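Local coordinates for putative pectin lyase (Geobacillus virus E2, PDB 7CHU), which is the tailspike of a deep-sea thermophilic bacteriophage, a trimeric beta-helix protein that probably recognises and may cleave polysaccharide on the surface of its Geobacillus host, at residues 21-26 with 42-47; 288-293 with 318-323; 301-306 with 324-329. One frame throughout, in Å; residues are numbered along the deposited sequence.

Contact 1 of 3, residues 21-26 with 42-47; sequences PNPQHG and YRYENG
Pro23 lies on the ring of Tyr44 and His25 lies beside the same strand end. Tyr44 and His25 have the largest areas buried here, and Pro23 and Gly26 follow equally. CG of Pro23 sits over the centre of the Tyr44 ring, 3.5 Å from the centroid and 11° off the ring normal. This is a CH-pi contact. The rim of the ring meets the loop backbone, with Tyr44 CD2 3.4 Å from Gln24 O. CB of Tyr44 points toward the loop, and chi1 of -163° sets CG anti to the backbone N, where the ring meets Pro23.

One backbone bond joins the segments. Gly26 N donates to Tyr44 O at 3.2 Å and the bond is nearly straight. The His25 ring reaches past this carbonyl, and Asn46 N lies at the ring edge, 3.7 Å from His25 CD2. The extended side chain of Arg43 brings one guanidinium face over Gly26 CA. Its NH2 is hydrogen-bonded to Lys3 O. Trp49, on strand 48-54, packs edge-to-face with Tyr44 and also touches Pro23. Gly26 has a positive phi (96°), which suits glycine. The contact between loop and strand end is therefore mixed: a proline CH-pi contact beside a single backbone bond.

Contact 2 of 3, residues 288-293 with 318-323; sequences KFHGKD and NCYFYQ
Phe289 and Phe321 stack as neighbours on one face of a parallel strand pair. Their rings form an offset stack, with centroids 4.6 Å apart and planes at 12°. Both rings point the same way, and Phe289 CD1 lies over the rim of the Phe321 face. Matching first torsions, with CG anti to the carbonyl carbon (chi1 -59° and -70°), send both side chains off in the same direction. CB of Cys319 meets the edge of the Phe289 ring, 3.9 Å from CE1.

The other face carries Lys288, His290, Tyr320 and Tyr322. Here the aromatic pair is edge-to-face. The edge of Tyr322 is directed at the His290 face, and Tyr322 CD2 is 3.3 Å from His290 NE2. The Lys288 chain runs alongside Tyr320, and its CG meets the ring edge at CD2, 3.6 Å away. The Lys288 amine forms a salt bridge with Asp219 of the third subunit.

Three backbone bonds set the register, including Phe289 N to Tyr320 O at 2.7 Å. Gln323 NE2 donates to a lone pair of Asp293 O, in the loop after strand 288-290, at 2.8 Å. Gln323 OE1 is bonded to Asn345.

The two strands belong to successive turns of the parallel beta-helix. Strand 259-261 pairs with 288-290 on its other side, and strand 342-346 with 320-324. Phe260 and Phe343 continue the aromatic row beyond Phe289 and Phe321.

Contact 3 of 3, residues 301-306 with 324-329; sequences NPNTPH and CNNDFI
Asn326 reaches across to the chain at Asn303, Thr304 and Pro305. Its CB lies 3.3 Å from Thr304 O. Its CG is anti to the backbone N (chi1 -154°) and lies 3.6 Å from Pro305 N. The amide then divides. ND2 donates to Asn303 OD1 at 3.0 Å. That acceptor lies near the Asn326 amide plane, although the two amide planes are 46° apart. OD1 turns back to its own segment and accepts from Asp327 N at 2.7 Å. It also accepts from Lys330 NZ, and CD of Pro305 lies near it.

Asn325 makes a second bridge. Its ND2 donates to Asn301 O at 3.2 Å, from a position tilted out of the carbonyl plane. A water links the backbones close by, donating to Pro302 O and accepting from Asn325 N. Asn303 and Asn325 are each the centre of an inverse gamma turn.

At the other end the contact is aromatic. Phe328 directs its edge at the face of His306, with ring centroids 5.3 Å apart and planes at 75°. Cys324 also lies over a face of His306, but its exact placement there is doubtful. The NE2 of His306 is hydrogen-bonded to Tyr322 O.

Both segments lie largely in connecting loops on adjacent turns of the beta-helix. They lead into strands 307-309 and 329-331, which pair in parallel. Segment 324-329 leaves strand 320-324, and Asn301 touches Gln323 there. On one side, Ser266 bonds to Thr304 OG1 and Pro305 O, and His267 packs edge-to-face with His306. On the other side, Cys346 of strand 342-346 touches both Cys324 and Phe328.

In the fold
Contact 1 comes first along the chain, in a small four-stranded sheet near the N-terminus. Its centre is about 75 Å from that of contact 2 and about 82 Å from that of contact 3. Helix 60-70 lies between this sheet and the beta-helix in sequence. Contacts 2 and 3 share the beta-helix, with centres about 10 Å apart. Their segments alternate along the chain, so the same two turns meet first as strands and then as loops. They touch at Asp293 N with Asn301 OD1 and at Tyr322 O with His306 NE2. Contacts 1 and 2 both approach neighbouring subunits, consistent with a trimeric spike assembled along its length.

Contact 1 of 3, residues 21-26 with 42-47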
loop_
_atom_site.group_PDB
_atom_site.type_symbol
_atom_site.label_atom_id
_atom_site.label_comp_id
_atom_site.label_asym_id
_atom_site.label_seq_id
_atom_site.Cartn_x
_atom_site.Cartn_y
_atom_site.Cartn_z
ATOM N N PRO A 21 -63.461 -43.268 3.613
ATOM C CA PRO A 21 -63.931 -44.210 4.636
ATOM C C PRO A 21 -62.882 -45.229 5.003
ATOM O O PRO A 21 -63.038 -45.934 5.994
ATOM C CB PRO A 21 -65.143 -44.886 3.967
ATOM C CG PRO A 21 -65.012 -44.575 2.474
ATOM C CD PRO A 21 -63.765 -43.756 2.259
ATOM N N ASN A 22 -61.810 -45.305 4.240
ATOM C CA ASN A 22 -60.813 -46.374 4.312
ATOM C C ASN A 22 -59.430 -45.820 4.639
ATOM O O ASN A 22 -58.453 -46.119 3.945
ATOM C CB ASN A 22 -60.773 -47.125 2.983
ATOM C CG ASN A 22 -61.455 -48.474 3.073
ATOM O OD1 ASN A 22 -60.821 -49.478 3.410
ATOM N ND2 ASN A 22 -62.744 -48.517 2.732
ATOM N N PRO A 23 -59.301 -45.013 5.700
ATOM C CA PRO A 23 -58.030 -44.312 5.911
ATOM C C PRO A 23 -56.949 -45.257 6.415
ATOM O O PRO A 23 -57.185 -46.104 7.281
ATOM C CB PRO A 23 -58.384 -43.252 6.958
ATOM C CG PRO A 23 -59.448 -43.878 7.750
ATOM C CD PRO A 23 -60.262 -44.709 6.781
ATOM N N GLN A 24 -55.758 -45.113 5.844
ATOM C CA GLN A 24 -54.593 -45.898 6.222
ATOM C C GLN A 24 -53.743 -45.125 7.226
ATOM O O GLN A 24 -53.954 -43.932 7.477
ATOM C CB GLN A 24 -53.769 -46.251 4.980
ATOM C CG GLN A 24 -54.519 -46.979 3.844
ATOM C CD GLN A 24 -55.503 -48.047 4.314
ATOM O OE1 GLN A 24 -56.511 -47.760 4.960
ATOM N NE2 GLN A 24 -55.204 -49.298 3.986
ATOM N N HIS A 25 -52.774 -45.823 7.813
ATOM C CA HIS A 25 -51.856 -45.169 8.733
ATOM C C HIS A 25 -50.968 -44.194 7.971
ATOM O O HIS A 25 -50.345 -44.556 6.967
ATOM C CB HIS A 25 -50.997 -46.194 9.474
ATOM C CG HIS A 25 -50.102 -45.586 10.515
ATOM N ND1 HIS A 25 -48.763 -45.343 10.297
ATOM C CD2 HIS A 25 -50.358 -45.168 11.778
ATOM C CE1 HIS A 25 -48.232 -44.803 11.381
ATOM N NE2 HIS A 25 -49.179 -44.685 12.293
ATOM N N GLY A 26 -50.907 -42.955 8.454
ATOM C CA GLY A 26 -50.102 -41.929 7.835
ATOM C C GLY A 26 -50.850 -41.032 6.879
ATOM O O GLY A 26 -50.284 -40.022 6.438
ATOM N N TYR A 42 -55.091 -33.038 9.645
ATOM C CA TYR A 42 -55.380 -34.213 10.452
ATOM C C TYR A 42 -54.593 -35.392 9.909
ATOM O O TYR A 42 -54.429 -35.542 8.691
ATOM C CB TYR A 42 -56.892 -34.520 10.482
ATOM C CG TYR A 42 -57.720 -33.397 11.095
ATOM C CD1 TYR A 42 -58.025 -33.378 12.456
ATOM C CD2 TYR A 42 -58.180 -32.348 10.311
ATOM C CE1 TYR A 42 -58.776 -32.341 13.007
ATOM C CE2 TYR A 42 -58.925 -31.317 10.850
ATOM C CZ TYR A 42 -59.219 -31.312 12.193
ATOM O OH TYR A 42 -59.959 -30.264 12.700
ATOM N N ARG A 43 -54.076 -36.209 10.820
ATOM C CA ARG A 43 -53.307 -37.388 10.460
ATOM C C ARG A 43 -53.967 -38.610 11.074
ATOM O O ARG A 43 -54.279 -38.612 12.269
ATOM C CB ARG A 43 -51.869 -37.270 10.941
ATOM C CG ARG A 43 -51.050 -38.532 10.769
ATOM C CD ARG A 43 -49.699 -38.357 11.445
ATOM N NE ARG A 43 -48.905 -39.577 11.414
ATOM C CZ ARG A 43 -48.139 -39.932 10.391
ATOM N NH1 ARG A 43 -48.072 -39.154 9.319
ATOM N NH2 ARG A 43 -47.446 -41.061 10.439
ATOM N N TYR A 44 -54.186 -39.635 10.260
ATOM C CA TYR A 44 -54.833 -40.851 10.746
ATOM C C TYR A 44 -53.775 -41.692 11.443
ATOM O O TYR A 44 -52.984 -42.384 10.795
ATOM C CB TYR A 44 -55.509 -41.617 9.612
ATOM C CG TYR A 44 -56.514 -42.640 10.111
ATOM C CD1 TYR A 44 -57.734 -42.241 10.658
ATOM C CD2 TYR A 44 -56.236 -44.004 10.055
ATOM C CE1 TYR A 44 -58.648 -43.172 11.129
ATOM C CE2 TYR A 44 -57.146 -44.942 10.519
ATOM C CZ TYR A 44 -58.348 -44.519 11.055
ATOM O OH TYR A 44 -59.251 -45.447 11.516
ATOM N N GLU A 45 -53.754 -41.617 12.771
ATOM C CA GLU A 45 -52.820 -42.364 13.598
ATOM C C GLU A 45 -53.575 -43.448 14.351
ATOM O O GLU A 45 -54.667 -43.203 14.879
ATOM C CB GLU A 45 -52.097 -41.443 14.583
ATOM C CG GLU A 45 -50.622 -41.230 14.263
ATOM C CD GLU A 45 -50.026 -40.041 15.007
ATOM O OE1 GLU A 45 -50.770 -39.379 15.773
ATOM O OE2 GLU A 45 -48.815 -39.770 14.821
ATOM N N ASN A 46 -52.986 -44.646 14.390
ATOM C CA ASN A 46 -53.593 -45.812 15.029
ATOM C C ASN A 46 -54.994 -46.070 14.483
ATOM O O ASN A 46 -55.160 -46.845 13.534
ATOM C CB ASN A 46 -53.625 -45.641 16.550
ATOM C CG ASN A 46 -52.251 -45.332 17.126
ATOM O OD1 ASN A 46 -52.006 -44.232 17.616
ATOM N ND2 ASN A 46 -51.343 -46.306 17.054
ATOM N N GLY A 47 -56.008 -45.421 15.067
ATOM C CA GLY A 47 -57.376 -45.621 14.622
ATOM C C GLY A 47 -58.285 -44.402 14.641
ATOM O O GLY A 47 -59.500 -44.535 14.460
#

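Contact 2 of 3, residues 288-293 with 318-323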
loop_
_atom_site.group_PDB
_atom_site.type_symbol
_atom_site.label_atom_id
_atom_site.label_comp_id
_atom_site.label_asym_id
_atom_site.label_seq_id
_atom_site.Cartn_x
_atom_site.Cartn_y
_atom_site.Cartn_z
ATOM N N LYS A 288 -1.538 -2.158 -11.701
ATOM C CA LYS A 288 -0.972 -2.855 -12.856
ATOM C C LYS A 288 -1.359 -2.118 -14.140
ATOM O O LYS A 288 -2.532 -1.805 -14.326
ATOM C CB LYS A 288 -1.506 -4.292 -12.911
ATOM C CG LYS A 288 -1.219 -5.034 -14.226
ATOM C CD LYS A 288 -1.700 -6.473 -14.133
ATOM C CE LYS A 288 -1.508 -7.237 -15.413
ATOM N NZ LYS A 288 -1.674 -8.701 -15.200
ATOM N N PHE A 289 -0.381 -1.852 -15.026
ATOM C CA PHE A 289 -0.607 -1.217 -16.333
ATOM C C PHE A 289 0.037 -2.103 -17.399
ATOM O O PHE A 289 1.258 -2.065 -17.601
ATOM C CB PHE A 289 -0.032 0.200 -16.389
ATOM C CG PHE A 289 -0.599 1.138 -15.355
ATOM C CD1 PHE A 289 0.024 1.287 -14.119
ATOM C CD2 PHE A 289 -1.752 1.855 -15.608
ATOM C CE1 PHE A 289 -0.506 2.150 -13.136
ATOM C CE2 PHE A 289 -2.281 2.733 -14.653
ATOM C CZ PHE A 289 -1.671 2.876 -13.406
ATOM N N HIS A 290 -0.782 -2.889 -18.090
ATOM C CA HIS A 290 -0.309 -3.997 -18.920
ATOM C C HIS A 290 -0.794 -3.806 -20.354
ATOM O O HIS A 290 -1.981 -3.595 -20.580
ATOM C CB HIS A 290 -0.836 -5.312 -18.333
ATOM C CG HIS A 290 -0.169 -6.549 -18.845
ATOM N ND1 HIS A 290 -0.363 -7.027 -20.124
ATOM C CD2 HIS A 290 0.601 -7.468 -18.214
ATOM C CE1 HIS A 290 0.296 -8.167 -20.271
ATOM N NE2 HIS A 290 0.887 -8.454 -19.126
ATOM N N GLY A 291 0.105 -3.917 -21.316
ATOM C CA GLY A 291 -0.243 -3.616 -22.682
ATOM C C GLY A 291 -1.143 -4.652 -23.325
ATOM O O GLY A 291 -1.545 -5.660 -22.734
ATOM N N LYS A 292 -1.460 -4.377 -24.587
ATOM C CA LYS A 292 -2.456 -5.128 -25.336
ATOM C C LYS A 292 -1.873 -6.372 -25.988
ATOM O O LYS A 292 -2.530 -7.413 -26.031
ATOM C CB LYS A 292 -3.076 -4.223 -26.409
ATOM C CG LYS A 292 -4.162 -4.889 -27.230
ATOM C CD LYS A 292 -4.786 -3.902 -28.188
ATOM C CE LYS A 292 -5.912 -4.565 -28.932
ATOM N NZ LYS A 292 -6.701 -3.560 -29.636
ATOM N N ASP A 293 -0.640 -6.285 -26.485
ATOM C CA ASP A 293 -0.054 -7.313 -27.345
ATOM C C ASP A 293 1.347 -7.632 -26.836
ATOM O O ASP A 293 2.302 -6.891 -27.121
ATOM C CB ASP A 293 -0.042 -6.832 -28.793
ATOM C CG ASP A 293 0.648 -7.794 -29.754
ATOM O OD1 ASP A 293 1.035 -8.922 -29.339
ATOM O OD2 ASP A 293 0.789 -7.411 -30.946
ATOM N N ASN A 318 4.621 2.040 -6.253
ATOM C CA ASN A 318 4.832 0.610 -6.495
ATOM C C ASN A 318 3.855 0.079 -7.551
ATOM O O ASN A 318 3.096 -0.868 -7.341
ATOM C CB ASN A 318 4.782 -0.216 -5.182
ATOM C CG ASN A 318 3.695 0.240 -4.192
ATOM O OD1 ASN A 318 3.793 1.310 -3.560
ATOM N ND2 ASN A 318 2.675 -0.596 -4.019
ATOM N N CYS A 319 3.887 0.720 -8.716
ATOM C CA CYS A 319 3.064 0.266 -9.822
ATOM C C CYS A 319 3.906 -0.477 -10.840
ATOM O O CYS A 319 5.128 -0.292 -10.944
ATOM C CB CYS A 319 2.305 1.424 -10.491
ATOM S SG CYS A 319 1.103 2.263 -9.408
ATOM N N TYR A 320 3.220 -1.322 -11.597
ATOM C CA TYR A 320 3.809 -2.225 -12.574
ATOM C C TYR A 320 3.405 -1.763 -13.973
ATOM O O TYR A 320 2.207 -1.645 -14.271
ATOM C CB TYR A 320 3.327 -3.653 -12.303
ATOM C CG TYR A 320 3.460 -4.630 -13.460
ATOM C CD1 TYR A 320 4.699 -4.932 -14.027
ATOM C CD2 TYR A 320 2.334 -5.263 -13.967
ATOM C CE1 TYR A 320 4.806 -5.838 -15.076
ATOM C CE2 TYR A 320 2.423 -6.153 -14.997
ATOM C CZ TYR A 320 3.649 -6.436 -15.549
ATOM O OH TYR A 320 3.670 -7.328 -16.581
ATOM N N PHE A 321 4.401 -1.486 -14.816
ATOM C CA PHE A 321 4.192 -1.050 -16.191
ATOM C C PHE A 321 4.842 -2.050 -17.132
ATOM O O PHE A 321 6.014 -2.403 -16.941
ATOM C CB PHE A 321 4.807 0.335 -16.431
ATOM C CG PHE A 321 4.075 1.455 -15.735
ATOM C CD1 PHE A 321 4.339 1.748 -14.392
ATOM C CD2 PHE A 321 3.131 2.211 -16.424
ATOM C CE1 PHE A 321 3.657 2.775 -13.737
ATOM C CE2 PHE A 321 2.444 3.253 -15.783
ATOM C CZ PHE A 321 2.713 3.541 -14.448
ATOM N N TYR A 322 4.106 -2.480 -18.160
ATOM C CA TYR A 322 4.655 -3.453 -19.099
ATOM C C TYR A 322 4.055 -3.259 -20.485
ATOM O O TYR A 322 2.837 -3.102 -20.617
ATOM C CB TYR A 322 4.405 -4.887 -18.598
ATOM C CG TYR A 322 4.581 -5.944 -19.657
ATOM C CD1 TYR A 322 5.832 -6.238 -20.164
ATOM C CD2 TYR A 322 3.490 -6.624 -20.167
ATOM C CE1 TYR A 322 5.991 -7.198 -21.145
ATOM C CE2 TYR A 322 3.632 -7.578 -21.136
ATOM C CZ TYR A 322 4.885 -7.870 -21.619
ATOM O OH TYR A 322 5.017 -8.817 -22.603
ATOM N N GLN A 323 4.922 -3.266 -21.504
ATOM C CA GLN A 323 4.543 -3.340 -22.912
ATOM C C GLN A 323 3.714 -2.138 -23.375
ATOM O O GLN A 323 2.478 -2.199 -23.408
ATOM C CB GLN A 323 3.793 -4.647 -23.178
ATOM C CG GLN A 323 3.717 -5.075 -24.653
ATOM C CD GLN A 323 5.012 -5.736 -25.155
ATOM O OE1 GLN A 323 6.054 -5.652 -24.506
ATOM N NE2 GLN A 323 4.951 -6.356 -26.332
#

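Contact 3 of 3, residues 301-306 with 324-329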
loop_
_atom_site.group_PDB
_atom_site.type_symbol
_atom_site.label_atom_id
_atom_site.label_comp_id
_atom_site.label_asym_id
_atom_site.label_seq_id
_atom_site.Cartn_x
_atom_site.Cartn_y
_atom_site.Cartn_z
ATOM N N ASN A 301 0.043 -2.826 -30.315
ATOM C CA ASN A 301 -0.186 -2.003 -29.142
ATOM C C ASN A 301 -0.484 -0.570 -29.549
ATOM O O ASN A 301 0.184 -0.020 -30.431
ATOM C CB ASN A 301 1.030 -2.035 -28.215
ATOM C CG ASN A 301 1.291 -3.416 -27.654
ATOM O OD1 ASN A 301 0.584 -3.861 -26.732
ATOM N ND2 ASN A 301 2.299 -4.115 -28.205
ATOM N N PRO A 302 -1.475 0.057 -28.925
ATOM C CA PRO A 302 -1.860 1.407 -29.356
ATOM C C PRO A 302 -0.758 2.407 -29.058
ATOM O O PRO A 302 -0.067 2.322 -28.036
ATOM C CB PRO A 302 -3.132 1.700 -28.545
ATOM C CG PRO A 302 -3.054 0.767 -27.343
ATOM C CD PRO A 302 -2.327 -0.468 -27.841
ATOM N N ASN A 303 -0.593 3.353 -29.981
ATOM C CA ASN A 303 0.418 4.401 -29.881
ATOM C C ASN A 303 -0.121 5.495 -28.966
ATOM O O ASN A 303 -0.632 6.523 -29.405
ATOM C CB ASN A 303 0.763 4.939 -31.268
ATOM C CG ASN A 303 1.879 5.972 -31.247
ATOM O OD1 ASN A 303 2.448 6.287 -30.198
ATOM N ND2 ASN A 303 2.186 6.518 -32.419
ATOM N N THR A 304 0.021 5.263 -27.664
ATOM C CA THR A 304 -0.509 6.138 -26.632
ATOM C C THR A 304 0.103 5.713 -25.301
ATOM O O THR A 304 0.396 4.527 -25.109
ATOM C CB THR A 304 -2.050 6.059 -26.600
ATOM O OG1 THR A 304 -2.596 7.098 -25.773
ATOM C CG2 THR A 304 -2.521 4.690 -26.118
ATOM N N PRO A 305 0.358 6.643 -24.391
ATOM C CA PRO A 305 1.024 6.259 -23.145
ATOM C C PRO A 305 0.112 5.415 -22.270
ATOM O O PRO A 305 -1.118 5.469 -22.384
ATOM C CB PRO A 305 1.361 7.602 -22.489
ATOM C CG PRO A 305 0.366 8.560 -23.072
ATOM C CD PRO A 305 0.120 8.090 -24.474
ATOM N N HIS A 306 0.739 4.575 -21.437
ATOM C CA HIS A 306 -0.028 3.816 -20.453
ATOM C C HIS A 306 -0.704 4.764 -19.484
ATOM O O HIS A 306 -1.864 4.564 -19.129
ATOM C CB HIS A 306 0.852 2.816 -19.679
ATOM C CG HIS A 306 1.038 1.494 -20.370
ATOM N ND1 HIS A 306 0.884 1.335 -21.729
ATOM C CD2 HIS A 306 1.350 0.265 -19.883
ATOM C CE1 HIS A 306 1.110 0.071 -22.053
ATOM N NE2 HIS A 306 1.384 -0.602 -20.950
ATOM N N CYS A 324 4.398 -1.031 -23.710
ATOM C CA CYS A 324 3.769 0.228 -24.186
ATOM C C CYS A 324 4.385 0.793 -25.448
ATOM O O CYS A 324 5.590 1.012 -25.508
ATOM C CB CYS A 324 3.819 1.256 -23.055
ATOM S SG CYS A 324 3.186 2.893 -23.466
ATOM N N ASN A 325 3.551 1.059 -26.447
ATOM C CA ASN A 325 4.024 1.664 -27.683
ATOM C C ASN A 325 4.035 3.192 -27.580
ATOM O O ASN A 325 3.435 3.882 -28.403
ATOM C CB ASN A 325 3.129 1.206 -28.837
ATOM C CG ASN A 325 3.631 1.659 -30.190
ATOM O OD1 ASN A 325 4.817 1.945 -30.369
ATOM N ND2 ASN A 325 2.727 1.724 -31.161
ATOM N N ASN A 326 4.767 3.705 -26.593
ATOM C CA ASN A 326 4.790 5.129 -26.243
ATOM C C ASN A 326 5.607 5.284 -24.963
ATOM O O ASN A 326 6.334 4.368 -24.586
ATOM C CB ASN A 326 3.376 5.693 -26.054
ATOM C CG ASN A 326 3.307 7.192 -26.311
ATOM O OD1 ASN A 326 3.676 7.997 -25.457
ATOM N ND2 ASN A 326 2.838 7.567 -27.496
ATOM N N ASP A 327 5.546 6.447 -24.321
ATOM C CA ASP A 327 6.087 6.571 -22.970
ATOM C C ASP A 327 5.156 5.826 -22.026
ATOM O O ASP A 327 3.939 5.841 -22.213
ATOM C CB ASP A 327 6.199 8.033 -22.537
ATOM C CG ASP A 327 6.882 8.899 -23.573
ATOM O OD1 ASP A 327 8.004 8.550 -24.001
ATOM O OD2 ASP A 327 6.297 9.934 -23.956
ATOM N N PHE A 328 5.710 5.152 -21.028
ATOM C CA PHE A 328 4.862 4.537 -20.032
ATOM C C PHE A 328 4.084 5.596 -19.227
ATOM O O PHE A 328 2.887 5.440 -18.979
ATOM C CB PHE A 328 5.714 3.746 -19.015
ATOM C CG PHE A 328 6.037 2.329 -19.425
ATOM C CD1 PHE A 328 5.032 1.435 -19.762
ATOM C CD2 PHE A 328 7.354 1.882 -19.446
ATOM C CE1 PHE A 328 5.332 0.135 -20.130
ATOM C CE2 PHE A 328 7.660 0.583 -19.813
ATOM C CZ PHE A 328 6.647 -0.291 -20.157
ATOM N N ILE A 329 4.772 6.669 -18.820
ATOM C CA ILE A 329 4.143 7.785 -18.119
ATOM C C ILE A 329 4.565 9.060 -18.828
ATOM O O ILE A 329 5.743 9.432 -18.790
ATOM C CB ILE A 329 4.528 7.867 -16.633
ATOM C CG1 ILE A 329 4.296 6.531 -15.909
ATOM C CG2 ILE A 329 3.716 8.987 -15.932
ATOM C CD1 ILE A 329 4.768 6.536 -14.477
HETATM O O HOH W 1 0.625 0.785 -25.822
#